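Local coordinates for protein putative peptidyl-arginine deiminase (Chlorobium tepidum, PDB 1XKN) that probably hydrolyses the guanidinium group of agmatine or of peptidyl-arginine, releasing ammonia, at residues 29-43 with 324-337. Residues are numbered along the deposited sequence; the frame is centred on the assembly and turned at random.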
loop_
_atom_site.group_PDB
_atom_site.type_symbol
_atom_site.label_atom_id
_atom_site.label_comp_id
_atom_site.label_asym_id
_atom_site.label_seq_id
_atom_site.Cartn_x
_atom_site.Cartn_y
_atom_site.Cartn_z
ATOM N N TRP A 29 8.037 5.189 -15.881
ATOM C CA TRP A 29 9.374 4.597 -15.893
ATOM C C TRP A 29 10.074 5.109 -17.153
ATOM O O TRP A 29 10.463 4.325 -18.017
ATOM C CB TRP A 29 9.255 3.073 -15.941
ATOM C CG TRP A 29 8.601 2.468 -14.726
ATOM C CD1 TRP A 29 9.211 2.120 -13.556
ATOM C CD2 TRP A 29 7.208 2.146 -14.563
ATOM N NE1 TRP A 29 8.288 1.600 -12.674
ATOM C CE2 TRP A 29 7.052 1.609 -13.267
ATOM C CE3 TRP A 29 6.079 2.263 -15.387
ATOM C CZ2 TRP A 29 5.815 1.185 -12.771
ATOM C CZ3 TRP A 29 4.844 1.840 -14.895
ATOM C CH2 TRP A 29 4.725 1.310 -13.595
ATOM N N PRO A 30 10.273 6.435 -17.252
ATOM C CA PRO A 30 10.915 7.049 -18.420
ATOM C C PRO A 30 12.241 6.446 -18.867
ATOM O O PRO A 30 13.233 6.488 -18.145
ATOM C CB PRO A 30 11.041 8.516 -18.012
ATOM C CG PRO A 30 11.219 8.438 -16.532
ATOM C CD PRO A 30 10.190 7.398 -16.139
ATOM N N GLY A 31 12.240 5.879 -20.069
ATOM C CA GLY A 31 13.451 5.296 -20.619
ATOM C C GLY A 31 13.787 3.886 -20.177
ATOM O O GLY A 31 14.815 3.342 -20.578
ATOM N N LYS A 32 12.938 3.285 -19.352
ATOM C CA LYS A 32 13.195 1.927 -18.893
ATOM C C LYS A 32 11.904 1.237 -18.469
ATOM O O LYS A 32 11.772 0.774 -17.338
ATOM C CB LYS A 32 14.192 1.944 -17.730
ATOM C CG LYS A 32 14.817 0.585 -17.445
ATOM C CD LYS A 32 15.982 0.687 -16.467
ATOM C CE LYS A 32 15.529 1.168 -15.096
ATOM N NZ LYS A 32 16.651 1.195 -14.126
ATOM N N PHE A 33 10.955 1.161 -19.395
ATOM C CA PHE A 33 9.676 0.529 -19.111
ATOM C C PHE A 33 9.664 -0.967 -19.418
ATOM O O PHE A 33 8.952 -1.729 -18.770
ATOM C CB PHE A 33 8.560 1.210 -19.912
ATOM C CG PHE A 33 7.202 0.606 -19.688
ATOM C CD1 PHE A 33 6.436 0.970 -18.586
ATOM C CD2 PHE A 33 6.706 -0.358 -20.559
ATOM C CE1 PHE A 33 5.191 0.384 -18.354
ATOM C CE2 PHE A 33 5.467 -0.949 -20.338
ATOM C CZ PHE A 33 4.709 -0.579 -19.233
ATOM N N GLU A 34 10.452 -1.385 -20.403
ATOM C CA GLU A 34 10.490 -2.790 -20.808
ATOM C C GLU A 34 10.531 -3.852 -19.705
ATOM O O GLU A 34 9.822 -4.854 -19.788
ATOM C CB GLU A 34 11.641 -3.020 -21.786
ATOM C CG GLU A 34 11.331 -2.514 -23.186
ATOM C CD GLU A 34 12.442 -2.810 -24.165
ATOM O OE1 GLU A 34 12.940 -3.956 -24.166
ATOM O OE2 GLU A 34 12.806 -1.903 -24.944
ATOM N N PRO A 35 11.360 -3.658 -18.666
ATOM C CA PRO A 35 11.443 -4.643 -17.579
ATOM C C PRO A 35 10.248 -4.655 -16.621
ATOM O O PRO A 35 10.005 -5.649 -15.937
ATOM C CB PRO A 35 12.726 -4.247 -16.843
ATOM C CG PRO A 35 13.523 -3.513 -17.880
ATOM C CD PRO A 35 12.475 -2.700 -18.581
ATOM N N VAL A 36 9.504 -3.557 -16.582
ATOM C CA VAL A 36 8.376 -3.417 -15.659
ATOM C C VAL A 36 7.267 -4.469 -15.724
ATOM O O VAL A 36 6.885 -5.032 -14.697
ATOM C CB VAL A 36 7.763 -2.004 -15.779
ATOM C CG1 VAL A 36 6.642 -1.826 -14.765
ATOM C CG2 VAL A 36 8.850 -0.962 -15.550
ATOM N N PRO A 37 6.722 -4.744 -16.921
ATOM C CA PRO A 37 5.656 -5.747 -17.030
ATOM C C PRO A 37 6.022 -7.095 -16.404
ATOM O O PRO A 37 5.191 -7.730 -15.753
ATOM C CB PRO A 37 5.420 -5.843 -18.539
ATOM C CG PRO A 37 6.743 -5.403 -19.123
ATOM C CD PRO A 37 7.094 -4.236 -18.251
ATOM N N ALA A 38 7.265 -7.526 -16.592
ATOM C CA ALA A 38 7.709 -8.800 -16.035
ATOM C C ALA A 38 7.665 -8.788 -14.509
ATOM O O ALA A 38 7.379 -9.810 -13.885
ATOM C CB ALA A 38 9.122 -9.130 -16.517
ATOM N N VAL A 39 7.945 -7.636 -13.906
ATOM C CA VAL A 39 7.918 -7.536 -12.449
ATOM C C VAL A 39 6.485 -7.712 -11.960
ATOM O O VAL A 39 6.239 -8.382 -10.954
ATOM C CB VAL A 39 8.470 -6.181 -11.955
ATOM C CG1 VAL A 39 8.519 -6.163 -10.428
ATOM C CG2 VAL A 39 9.860 -5.952 -12.520
ATOM N N PHE A 40 5.534 -7.115 -12.672
ATOM C CA PHE A 40 4.140 -7.261 -12.288
ATOM C C PHE A 40 3.688 -8.708 -12.453
ATOM O O PHE A 40 2.874 -9.202 -11.671
ATOM C CB PHE A 40 3.247 -6.321 -13.103
ATOM C CG PHE A 40 3.204 -4.919 -12.564
ATOM C CD1 PHE A 40 4.257 -4.038 -12.780
ATOM C CD2 PHE A 40 2.118 -4.489 -11.811
ATOM C CE1 PHE A 40 4.229 -2.745 -12.249
ATOM C CE2 PHE A 40 2.080 -3.200 -11.276
ATOM C CZ PHE A 40 3.137 -2.329 -11.497
ATOM N N ALA A 41 4.223 -9.388 -13.464
ATOM C CA ALA A 41 3.878 -10.788 -13.694
ATOM C C ALA A 41 4.392 -11.622 -12.524
ATOM O O ALA A 41 3.706 -12.526 -12.048
ATOM C CB ALA A 41 4.489 -11.279 -15.000
ATOM N N GLU A 42 5.598 -11.310 -12.054
ATOM C CA GLU A 42 6.181 -12.032 -10.930
ATOM C C GLU A 42 5.336 -11.795 -9.683
ATOM O O GLU A 42 5.050 -12.722 -8.926
ATOM C CB GLU A 42 7.619 -11.568 -10.681
ATOM C CG GLU A 42 8.308 -12.300 -9.535
ATOM C CD GLU A 42 9.769 -11.921 -9.386
ATOM O OE1 GLU A 42 10.436 -12.475 -8.487
ATOM O OE2 GLU A 42 10.250 -11.071 -10.166
ATOM N N LEU A 43 4.940 -10.541 -9.479
ATOM C CA LEU A 43 4.120 -10.164 -8.336
ATOM C C LEU A 43 2.765 -10.861 -8.388
ATOM O O LEU A 43 2.313 -11.432 -7.395
ATOM C CB LEU A 43 3.926 -8.646 -8.319
ATOM C CG LEU A 43 2.876 -8.071 -7.367
ATOM C CD1 LEU A 43 3.189 -8.461 -5.933
ATOM C CD2 LEU A 43 2.849 -6.554 -7.517
ATOM N N GLY A 324 11.082 -12.437 -1.481
ATOM C CA GLY A 324 11.588 -11.212 -2.062
ATOM C C GLY A 324 11.292 -11.129 -3.548
ATOM O O GLY A 324 11.207 -12.146 -4.238
ATOM N N ILE A 325 11.105 -9.908 -4.033
ATOM C CA ILE A 325 10.857 -9.661 -5.449
ATOM C C ILE A 325 11.777 -8.504 -5.814
ATOM O O ILE A 325 11.691 -7.428 -5.224
ATOM C CB ILE A 325 9.382 -9.268 -5.714
ATOM C CG1 ILE A 325 8.472 -10.467 -5.422
ATOM C CG2 ILE A 325 9.213 -8.806 -7.164
ATOM C CD1 ILE A 325 6.989 -10.209 -5.653
ATOM N N ASP A 326 12.675 -8.737 -6.768
ATOM C CA ASP A 326 13.616 -7.707 -7.185
ATOM C C ASP A 326 12.885 -6.516 -7.779
ATOM O O ASP A 326 12.202 -6.635 -8.800
ATOM C CB ASP A 326 14.616 -8.275 -8.199
ATOM C CG ASP A 326 15.588 -7.224 -8.714
ATOM O OD1 ASP A 326 15.978 -6.330 -7.932
ATOM O OD2 ASP A 326 15.975 -7.303 -9.899
ATOM N N CYS A 327 13.031 -5.367 -7.128
ATOM C CA CYS A 327 12.375 -4.147 -7.573
ATOM C C CYS A 327 13.364 -3.097 -8.062
ATOM O O CYS A 327 13.057 -1.904 -8.086
ATOM C CB CYS A 327 11.517 -3.585 -6.439
ATOM S SG CYS A 327 10.041 -4.582 -6.089
ATOM N N SER A 328 14.546 -3.552 -8.463
ATOM C CA SER A 328 15.583 -2.657 -8.961
ATOM C C SER A 328 15.076 -1.794 -10.112
ATOM O O SER A 328 15.458 -0.632 -10.240
ATOM C CB SER A 328 16.800 -3.466 -9.417
ATOM O OG SER A 328 17.392 -4.149 -8.325
ATOM N N ASP A 329 14.223 -2.365 -10.957
ATOM C CA ASP A 329 13.674 -1.612 -12.074
ATOM C C ASP A 329 12.327 -0.997 -11.729
ATOM O O ASP A 329 12.012 0.108 -12.170
ATOM C CB ASP A 329 13.530 -2.496 -13.312
ATOM C CG ASP A 329 14.867 -2.939 -13.869
ATOM O OD1 ASP A 329 15.714 -2.064 -14.152
ATOM O OD2 ASP A 329 15.063 -4.159 -14.027
ATOM N N LEU A 330 11.523 -1.705 -10.945
ATOM C CA LEU A 330 10.218 -1.178 -10.577
ATOM C C LEU A 330 10.341 0.157 -9.850
ATOM O O LEU A 330 9.582 1.089 -10.119
ATOM C CB LEU A 330 9.467 -2.173 -9.690
ATOM C CG LEU A 330 8.067 -1.731 -9.248
ATOM C CD1 LEU A 330 7.178 -1.541 -10.469
ATOM C CD2 LEU A 330 7.468 -2.777 -8.309
ATOM N N ILE A 331 11.313 0.249 -8.945
ATOM C CA ILE A 331 11.523 1.453 -8.143
ATOM C C ILE A 331 11.791 2.739 -8.934
ATOM O O ILE A 331 11.705 3.839 -8.385
ATOM C CB ILE A 331 12.650 1.217 -7.092
ATOM C CG1 ILE A 331 12.567 2.273 -5.987
ATOM C CG2 ILE A 331 14.013 1.254 -7.754
ATOM C CD1 ILE A 331 11.234 2.289 -5.251
ATOM N N TRP A 332 12.115 2.604 -10.217
ATOM C CA TRP A 332 12.352 3.772 -11.065
ATOM C C TRP A 332 11.011 4.497 -11.207
ATOM O O TRP A 332 10.960 5.672 -11.567
ATOM C CB TRP A 332 12.884 3.328 -12.436
ATOM C CG TRP A 332 13.115 4.433 -13.445
ATOM C CD1 TRP A 332 12.796 4.398 -14.773
ATOM C CD2 TRP A 332 13.734 5.711 -13.217
ATOM N NE1 TRP A 332 13.173 5.572 -15.387
ATOM C CE2 TRP A 332 13.750 6.395 -14.457
ATOM C CE3 TRP A 332 14.276 6.343 -12.092
ATOM C CZ2 TRP A 332 14.285 7.679 -14.599
ATOM C CZ3 TRP A 332 14.810 7.624 -12.232
ATOM C CH2 TRP A 332 14.809 8.277 -13.481
ATOM N N GLY A 333 9.928 3.779 -10.908
ATOM C CA GLY A 333 8.595 4.356 -10.969
ATOM C C GLY A 333 8.306 5.143 -9.698
ATOM O O GLY A 333 7.262 5.789 -9.575
ATOM N N LEU A 334 9.245 5.064 -8.753
ATOM C CA LEU A 334 9.187 5.762 -7.470
ATOM C C LEU A 334 8.245 5.130 -6.442
ATOM O O LEU A 334 7.797 5.785 -5.497
ATOM C CB LEU A 334 8.839 7.241 -7.689
ATOM C CG LEU A 334 9.671 7.935 -8.777
ATOM C CD1 LEU A 334 9.228 9.385 -8.903
ATOM C CD2 LEU A 334 11.159 7.863 -8.440
ATOM N N GLY A 335 7.968 3.845 -6.637
ATOM C CA GLY A 335 7.111 3.089 -5.739
ATOM C C GLY A 335 7.435 1.619 -5.942
ATOM O O GLY A 335 7.995 1.258 -6.979
ATOM N N ALA A 336 7.096 0.772 -4.972
ATOM C CA ALA A 336 7.378 -0.658 -5.082
ATOM C C ALA A 336 6.158 -1.553 -4.824
ATOM O O ALA A 336 5.028 -1.171 -5.131
ATOM C CB ALA A 336 8.526 -1.035 -4.142
ATOM N N ILE A 337 6.386 -2.737 -4.255
ATOM C CA ILE A 337 5.305 -3.695 -4.013
ATOM C C ILE A 337 4.074 -3.159 -3.286
ATOM O O ILE A 337 2.950 -3.354 -3.750
ATOM C CB ILE A 337 5.817 -4.942 -3.250
ATOM C CG1 ILE A 337 7.047 -5.517 -3.959
ATOM C CG2 ILE A 337 4.719 -6.008 -3.191
ATOM C CD1 ILE A 337 6.804 -5.929 -5.403
HETATM O O HOH W 1 12.494 0.938 -14.791
HETATM O O HOH W 2 16.119 1.651 -11.562
HETATM O O HOH W 3 12.806 -11.277 -8.066
HETATM O O HOH W 4 11.732 -8.863 -10.619
HETATM O O HOH W 5 9.685 -13.857 -5.884
#
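Helix 36-50 and the type II turn before it, Trp29 to Lys32, lie against the end of edge strand 321-326 and the 3-10 turn that follows, where two tryptophans each send an indole N-H into the opposite backbone. Trp29 NE1 donates to Leu330 O at 2.9 Å, the oxygen lying in the indole plane; the same oxygen accepts Gly333 N from the same face of its carbonyl plane, so two bonds grip it. Trp332 NE1 reaches Pro30 O, also 2.9 Å, with the N-H nearly straight at 164°, but from above the carbonyl plane. Pro30 CG then rests 3.7 Å from Trp332 CZ2. Lys32, its chain bent at chi3 (64°), runs across the Asp329 side chain, roughly perpendicular to it, and forms a salt bridge, Lys32 NZ to Asp329 OD1 3.4 Å, whose hydrogen bond is weak; a water joins NZ to Ser328 O.

In this alpha-beta fold of the Porphyromonas-type deiminase family, residues 36-43 of the helix run nearly antiparallel (169°) to strand residues 324-326. Leu330 CD1 fits between Phe40 CE1 (3.6 Å) and Trp29 CZ2 (3.8 Å), while its CD2 meets Val39 CG1. One helical turn after Val39, Leu43 CD1 touches Ile325 CD1 and Ile337 CG2. Glu42 extends alongside Ile325 in the opposite sense, Glu42 CD 3.9 Å from Ile325 CG2, and three waters carry its oxygens to Gly324 O, Asp326 N and Asp326 O.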